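Local atomic coordinates of gdp-l-fucose synthetase (Naegleria fowleri, PDB entry 6AQZ), a protein that probably catalyses the NADPH-dependent epimerisation and reduction of GDP-4-keto-6-deoxy-mannose to GDP-L-fucose, and binds NADP in a Rossmann-type domain. Residues Q71-Y76 and N110-C115; H206-L211 and Q277-A282. All blocks are in the same frame, centred on the assembly; numbering follows the deposited sequence.

Contact 1. Residues Q71-Y76 and N110-C115; sequences QPFEKY and NNILTC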
loop_
_atom_site.group_PDB
_atom_site.type_symbol
_atom_site.label_atom_id
_atom_site.label_comp_id
_atom_site.label_asym_id
_atom_site.label_seq_id
_atom_site.Cartn_x
_atom_site.Cartn_y
_atom_site.Cartn_z
ATOM N N GLN A 71 -0.649 4.624 -24.459
ATOM C CA GLN A 71 -1.111 5.070 -25.774
ATOM C C GLN A 71 -1.478 6.553 -25.824
ATOM O O GLN A 71 -1.019 7.242 -26.751
ATOM C CB GLN A 71 -2.263 4.161 -26.228
ATOM C CG GLN A 71 -2.790 4.422 -27.633
ATOM C CD GLN A 71 -3.881 5.485 -27.681
ATOM O OE1 GLN A 71 -4.582 5.730 -26.689
ATOM N NE2 GLN A 71 -4.028 6.126 -28.843
ATOM N N PRO A 72 -2.238 7.117 -24.878
ATOM C CA PRO A 72 -2.453 8.579 -24.904
ATOM C C PRO A 72 -1.196 9.401 -24.641
ATOM O O PRO A 72 -1.086 10.512 -25.174
ATOM C CB PRO A 72 -3.490 8.805 -23.798
ATOM C CG PRO A 72 -3.364 7.590 -22.904
ATOM C CD PRO A 72 -3.055 6.461 -23.841
ATOM N N PHE A 73 -0.246 8.905 -23.837
ATOM C CA PHE A 73 0.976 9.673 -23.611
ATOM C C PHE A 73 1.824 9.739 -24.874
ATOM O O PHE A 73 2.299 10.817 -25.247
ATOM C CB PHE A 73 1.782 9.076 -22.458
ATOM C CG PHE A 73 1.211 9.381 -21.102
ATOM C CD1 PHE A 73 0.124 8.659 -20.614
ATOM C CD2 PHE A 73 1.761 10.379 -20.306
ATOM C CE1 PHE A 73 -0.412 8.924 -19.358
ATOM C CE2 PHE A 73 1.244 10.654 -19.043
ATOM C CZ PHE A 73 0.150 9.925 -18.568
ATOM N N GLU A 74 1.993 8.614 -25.570
ATOM C CA GLU A 74 2.726 8.659 -26.828
ATOM C C GLU A 74 2.002 9.545 -27.827
ATOM O O GLU A 74 2.641 10.281 -28.584
ATOM C CB GLU A 74 2.915 7.251 -27.408
ATOM C CG GLU A 74 3.662 6.288 -26.493
ATOM C CD GLU A 74 4.000 4.947 -27.141
ATOM O OE1 GLU A 74 3.945 4.851 -28.382
ATOM O OE2 GLU A 74 4.328 3.985 -26.407
ATOM N N LYS A 75 0.663 9.529 -27.804
ATOM C CA LYS A 75 -0.119 10.254 -28.801
ATOM C C LYS A 75 -0.139 11.755 -28.543
ATOM O O LYS A 75 0.074 12.547 -29.465
ATOM C CB LYS A 75 -1.546 9.707 -28.847
ATOM C CG LYS A 75 -2.485 10.469 -29.782
ATOM C CD LYS A 75 -3.423 9.509 -30.492
ATOM C CE LYS A 75 -4.435 10.229 -31.376
ATOM N NZ LYS A 75 -5.648 10.610 -30.600
ATOM N N TYR A 76 -0.412 12.166 -27.305
ATOM C CA TYR A 76 -0.620 13.574 -26.981
ATOM C C TYR A 76 0.600 14.261 -26.378
ATOM O O TYR A 76 0.662 15.496 -26.408
ATOM C CB TYR A 76 -1.810 13.732 -26.015
ATOM C CG TYR A 76 -3.126 13.229 -26.589
ATOM C CD1 TYR A 76 -3.762 13.916 -27.617
ATOM C CD2 TYR A 76 -3.721 12.065 -26.115
ATOM C CE1 TYR A 76 -4.952 13.462 -28.166
ATOM C CE2 TYR A 76 -4.913 11.604 -26.654
ATOM C CZ TYR A 76 -5.524 12.310 -27.684
ATOM O OH TYR A 76 -6.709 11.869 -28.228
ATOM N N ASN A 110 -0.145 3.158 -10.497
ATOM C CA ASN A 110 1.241 2.897 -10.884
ATOM C C ASN A 110 1.476 3.233 -12.361
ATOM O O ASN A 110 2.470 3.889 -12.706
ATOM C CB ASN A 110 1.617 1.434 -10.562
ATOM C CG ASN A 110 1.705 1.175 -9.040
ATOM O OD1 ASN A 110 1.768 2.120 -8.235
ATOM N ND2 ASN A 110 1.653 -0.101 -8.645
ATOM N N ASN A 111 0.559 2.822 -13.247
ATOM C CA ASN A 111 0.767 3.074 -14.670
ATOM C C ASN A 111 0.810 4.568 -14.971
ATOM O O ASN A 111 1.704 5.036 -15.683
ATOM C CB ASN A 111 -0.311 2.386 -15.500
ATOM C CG ASN A 111 -0.247 0.889 -15.383
ATOM O OD1 ASN A 111 0.775 0.328 -14.946
ATOM N ND2 ASN A 111 -1.351 0.218 -15.746
ATOM N N ILE A 112 -0.153 5.331 -14.435
ATOM C CA ILE A 112 -0.299 6.738 -14.813
ATOM C C ILE A 112 0.896 7.561 -14.324
ATOM O O ILE A 112 1.492 8.329 -15.092
ATOM C CB ILE A 112 -1.638 7.307 -14.295
ATOM C CG1 ILE A 112 -2.808 6.680 -15.046
ATOM C CG2 ILE A 112 -1.723 8.804 -14.548
ATOM C CD1 ILE A 112 -2.878 7.133 -16.476
ATOM N N LEU A 113 1.272 7.408 -13.050
ATOM C CA LEU A 113 2.424 8.162 -12.531
ATOM C C LEU A 113 3.712 7.744 -13.225
ATOM O O LEU A 113 4.572 8.580 -13.501
ATOM C CB LEU A 113 2.580 7.995 -11.017
ATOM C CG LEU A 113 1.848 9.089 -10.204
ATOM C CD1 LEU A 113 0.371 9.169 -10.591
ATOM C CD2 LEU A 113 1.987 8.881 -8.704
ATOM N N THR A 114 3.868 6.456 -13.518
ATOM C CA THR A 114 5.042 6.030 -14.272
ATOM C C THR A 114 5.061 6.657 -15.663
ATOM O O THR A 114 6.098 7.145 -16.116
ATOM C CB THR A 114 5.109 4.501 -14.335
ATOM O OG1 THR A 114 5.306 3.979 -13.013
ATOM C CG2 THR A 114 6.266 4.053 -15.188
ATOM N N CYS A 115 3.927 6.667 -16.356
ATOM C CA CYS A 115 3.888 7.370 -17.631
ATOM C C CYS A 115 4.184 8.852 -17.450
ATOM O O CYS A 115 4.814 9.477 -18.309
ATOM C CB CYS A 115 2.526 7.194 -18.301
ATOM S SG CYS A 115 2.329 5.620 -19.074
#
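Phe-73 and Cys-115 join two neighbouring helices of the NADP-binding Rossmann domain, helix 66-76 and helix 98-118, in a buried contact made by one aromatic ring, a short cysteine and the terminal methyl of an isoleucine. The CB of Cys-115 stands over the middle of the phenyl ring, 3.4 Å from the centroid of Phe-73 and only 6° off the ring normal, a CH-pi contact of nearly perpendicular approach. All six ring carbons consequently lie at much the same distance from that one carbon. The sulfur is also above the ring but further out: SG of Cys-115 is 4.4 Å from the Phe-73 centroid, 24° off the normal, a sulfur-aromatic contact that leans toward CD1. Cysteine suits the place because its short side chain lets the helices come near, with the CA atoms of Phe-73 and Cys-115 7.0 Å apart, while its polarisable sulfur still lies against the aromatic face.

Phe-73 reaches across because its CG is anti to the carbonyl carbon (chi1 -76°), which carries the flat ring out from its own helix toward the other. The ring also packs on Leu-28 of strand 26-30 and on Pro-78, which ties its helix to the central sheet. Ile-112 comes from one turn earlier than Cys-115, and its side chain crosses that of Phe-73 at about a right angle. Its CB does not aim at the ring; the longer CG1 branch, bent again at its second torsion, brings the terminal methyl round. The same isoleucine packs on Thr-30 and Cys-69, so a branched apolar residue fills the corner between helix and sheet. The methyl's touch is light, CD1 of Ile-112 lying 4.2 Å from CE1 of Phe-73.

Contact 2. Residues H206-L211 and Q277-A282; sequences HVLPGL and QTIKDA. With NAP (NADP nicotinamide-adenine-dinucleotide phosphate), chain G.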
loop_
_atom_site.group_PDB
_atom_site.type_symbol
_atom_site.label_atom_id
_atom_site.label_comp_id
_atom_site.label_asym_id
_atom_site.label_seq_id
_atom_site.Cartn_x
_atom_site.Cartn_y
_atom_site.Cartn_z
ATOM N N HIS A 206 -23.573 8.451 -4.566
ATOM C CA HIS A 206 -23.390 9.199 -3.331
ATOM C C HIS A 206 -24.724 9.706 -2.805
ATOM O O HIS A 206 -25.719 9.795 -3.528
ATOM C CB HIS A 206 -22.446 10.382 -3.542
ATOM C CG HIS A 206 -21.079 9.973 -3.986
ATOM N ND1 HIS A 206 -20.484 8.802 -3.558
ATOM C CD2 HIS A 206 -20.192 10.570 -4.819
ATOM C CE1 HIS A 206 -19.292 8.692 -4.119
ATOM N NE2 HIS A 206 -19.089 9.751 -4.885
ATOM N N VAL A 207 -24.714 10.089 -1.528
ATOM C CA VAL A 207 -25.941 10.439 -0.820
ATOM C C VAL A 207 -26.677 11.581 -1.518
ATOM O O VAL A 207 -27.882 11.499 -1.782
ATOM C CB VAL A 207 -25.613 10.790 0.636
ATOM C CG1 VAL A 207 -26.796 11.468 1.281
ATOM C CG2 VAL A 207 -25.209 9.512 1.398
ATOM N N LEU A 208 -25.960 12.664 -1.822
ATOM C CA LEU A 208 -26.605 13.856 -2.371
ATOM C C LEU A 208 -27.166 13.604 -3.763
ATOM O O LEU A 208 -28.361 13.875 -3.981
ATOM C CB LEU A 208 -25.619 15.025 -2.330
ATOM C CG LEU A 208 -26.096 16.467 -2.442
ATOM C CD1 LEU A 208 -25.068 17.445 -1.829
ATOM C CD2 LEU A 208 -26.345 16.785 -3.897
ATOM N N PRO A 209 -26.403 13.092 -4.735
ATOM C CA PRO A 209 -27.028 12.787 -6.030
ATOM C C PRO A 209 -28.143 11.762 -5.916
ATOM O O PRO A 209 -29.115 11.840 -6.675
ATOM C CB PRO A 209 -25.856 12.271 -6.877
ATOM C CG PRO A 209 -24.807 11.881 -5.912
ATOM C CD PRO A 209 -24.961 12.786 -4.746
ATOM N N GLY A 210 -28.032 10.803 -4.988
ATOM C CA GLY A 210 -29.120 9.864 -4.773
ATOM C C GLY A 210 -30.362 10.547 -4.242
ATOM O O GLY A 210 -31.485 10.250 -4.671
ATOM N N LEU A 211 -30.183 11.514 -3.341
ATOM C CA LEU A 211 -31.342 12.244 -2.852
ATOM C C LEU A 211 -32.016 13.008 -3.988
ATOM O O LEU A 211 -33.246 13.102 -4.032
ATOM C CB LEU A 211 -30.933 13.192 -1.737
ATOM C CG LEU A 211 -30.678 12.467 -0.418
ATOM C CD1 LEU A 211 -30.273 13.462 0.649
ATOM C CD2 LEU A 211 -31.877 11.648 0.018
ATOM N N GLN A 277 -33.874 19.300 2.286
ATOM C CA GLN A 277 -34.811 20.413 2.127
ATOM C C GLN A 277 -34.433 21.297 0.942
ATOM O O GLN A 277 -35.301 21.715 0.162
ATOM C CB GLN A 277 -34.869 21.247 3.404
ATOM C CG GLN A 277 -35.871 22.372 3.349
ATOM C CD GLN A 277 -37.291 21.860 3.222
ATOM O OE1 GLN A 277 -37.611 20.781 3.709
ATOM N NE2 GLN A 277 -38.150 22.630 2.567
ATOM N N THR A 278 -33.137 21.585 0.790
ATOM C CA THR A 278 -32.684 22.390 -0.337
ATOM C C THR A 278 -32.992 21.695 -1.647
ATOM O O THR A 278 -33.389 22.336 -2.626
ATOM C CB THR A 278 -31.180 22.634 -0.228
ATOM O OG1 THR A 278 -30.870 23.037 1.102
ATOM C CG2 THR A 278 -30.723 23.703 -1.211
ATOM N N ILE A 279 -32.802 20.376 -1.679
ATOM C CA ILE A 279 -33.150 19.589 -2.851
ATOM C C ILE A 279 -34.647 19.627 -3.066
ATOM O O ILE A 279 -35.124 19.806 -4.192
ATOM C CB ILE A 279 -32.639 18.150 -2.685
ATOM C CG1 ILE A 279 -31.103 18.125 -2.736
ATOM C CG2 ILE A 279 -33.293 17.229 -3.715
ATOM C CD1 ILE A 279 -30.506 16.755 -2.454
ATOM N N LYS A 280 -35.408 19.483 -1.980
ATOM C CA LYS A 280 -36.857 19.542 -2.075
ATOM C C LYS A 280 -37.293 20.859 -2.709
ATOM O O LYS A 280 -38.021 20.864 -3.708
ATOM C CB LYS A 280 -37.478 19.359 -0.687
ATOM C CG LYS A 280 -38.986 19.538 -0.692
ATOM C CD LYS A 280 -39.613 19.447 0.693
ATOM C CE LYS A 280 -41.028 20.012 0.633
ATOM N NZ LYS A 280 -41.894 19.473 1.704
ATOM N N ASP A 281 -36.785 21.986 -2.190
ATOM C CA ASP A 281 -37.218 23.292 -2.670
ATOM C C ASP A 281 -36.622 23.677 -4.015
ATOM O O ASP A 281 -37.089 24.656 -4.609
ATOM C CB ASP A 281 -36.846 24.380 -1.660
ATOM C CG ASP A 281 -37.540 24.212 -0.339
ATOM O OD1 ASP A 281 -38.700 23.744 -0.332
ATOM O OD2 ASP A 281 -36.923 24.552 0.692
ATOM N N ALA A 282 -35.712 22.877 -4.575
ATOM C CA ALA A 282 -35.144 23.203 -5.878
ATOM C C ALA A 282 -35.864 22.462 -6.991
ATOM O O ALA A 282 -35.927 22.956 -8.119
ATOM C CB ALA A 282 -33.651 22.856 -5.932
HETATM P PA NAP G . -16.639 9.302 -11.445
HETATM O O1A NAP G . -17.086 7.927 -11.051
HETATM O O2A NAP G . -17.620 10.432 -11.608
HETATM O O5B NAP G . -15.741 9.259 -12.832
HETATM C C5B NAP G . -14.609 8.509 -12.561
HETATM C C4B NAP G . -13.742 8.545 -13.850
HETATM O O4B NAP G . -12.766 7.473 -13.854
HETATM C C3B NAP G . -14.627 8.438 -15.157
HETATM O O3B NAP G . -14.090 9.253 -16.164
HETATM C C2B NAP G . -14.349 6.993 -15.598
HETATM O O2B NAP G . -14.344 6.817 -16.921
HETATM C C1B NAP G . -12.823 6.924 -15.164
HETATM N N9A NAP G . -12.330 5.552 -15.132
HETATM C C8A NAP G . -12.668 4.559 -14.235
HETATM N N7A NAP G . -12.029 3.390 -14.470
HETATM C C5A NAP G . -11.252 3.648 -15.587
HETATM C C6A NAP G . -10.379 2.837 -16.306
HETATM N N6A NAP G . -10.166 1.515 -15.916
HETATM N N1A NAP G . -9.692 3.317 -17.372
HETATM C C2A NAP G . -9.951 4.626 -17.669
HETATM N N3A NAP G . -10.771 5.523 -17.081
HETATM C C4A NAP G . -11.416 4.995 -16.014
HETATM O O3 NAP G . -15.577 9.604 -10.193
HETATM P PN NAP G . -15.502 11.138 -9.774
HETATM O O1N NAP G . -15.185 12.056 -10.892
HETATM O O2N NAP G . -16.465 11.500 -8.666
HETATM O O5D NAP G . -14.016 11.213 -8.853
HETATM C C5D NAP G . -12.894 11.208 -9.642
HETATM C C4D NAP G . -11.759 11.374 -8.658
HETATM O O4D NAP G . -12.232 12.200 -7.580
HETATM C C3D NAP G . -11.445 9.937 -8.019
HETATM O O3D NAP G . -10.074 9.775 -7.902
HETATM C C2D NAP G . -12.143 10.009 -6.643
HETATM O O2D NAP G . -11.484 9.338 -5.641
HETATM C C1D NAP G . -12.021 11.531 -6.342
HETATM N N1N NAP G . -13.014 11.934 -5.304
HETATM C C2N NAP G . -14.380 12.038 -5.578
HETATM C C3N NAP G . -15.268 12.379 -4.579
HETATM C C7N NAP G . -16.731 12.474 -4.888
HETATM O O7N NAP G . -17.590 12.686 -4.016
HETATM N N7N NAP G . -17.160 12.310 -6.210
HETATM C C4N NAP G . -14.836 12.641 -3.187
HETATM C C5N NAP G . -13.363 12.490 -2.985
HETATM C C6N NAP G . -12.543 12.167 -3.987
HETATM P P2B NAP G . -15.964 6.372 -17.707
HETATM O O1X NAP G . -16.701 7.659 -17.492
HETATM O O2X NAP G . -15.484 6.080 -19.131
HETATM O O3X NAP G . -16.354 5.202 -16.854
#
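The helix that starts beside the nicotinamide end of the bound NADP packs here on a helix further along the chain: 206-211 opens helix 207-221, and 277-282 belongs to helix 272-283. Ile-279 carries the contact. Its CD1 methyl, at the end of an extended CG1 branch (chi2 175°), lies 3.7 Å from CB of Leu-211 and 3.9 Å from the carbonyl O of Leu-208. The looser partner is the Leu-208 side chain, whose CD2 is 4.4 Å from the Ile-279 CD1. Isoleucine suits the place because its CG1 arm spans the gap while the CG2 methyl broadens its base, between segments whose nearest CA atoms, those of Leu-211 and Ile-279, are 7.6 Å apart.

His-206 takes the N-cap position and belongs to the NADP pocket: its NE2 is 3.4 Å from the carboxamide oxygen O7N of NADP, which lies oblique to the imidazole. The residue just before the helix thus meets the cofactor, and Leu-208 and Leu-211 soon after it meet the neighbouring helix. Beyond the pair, Ile-279 continues onto Met-212 and Cys-215 of helix 207-221, while helix 321-335 packs against both segments, through Ile-325 on Leu-208 and Thr-278 and through Val-329 on Ala-282.

In the fold
Contacts 1 and 2 lie on opposite sides of the chain's centre, with their own centres 38 Å apart and nearest atoms about 19 Å apart, and they do not touch. They come in series along the chain: 71-76 with 110-115 is complete before 206-211 opens. Contact 1 joins two helices beside the parallel strands of the Rossmann sheet, whereas contact 2 joins helices 207-221 and 272-283, in the part that in this family probably receives the sugar nucleotide. The bound NADP lies between these regions: the side chain of Ile-112 is about 8 Å from it on one side, and His-206 lines its pocket on the other.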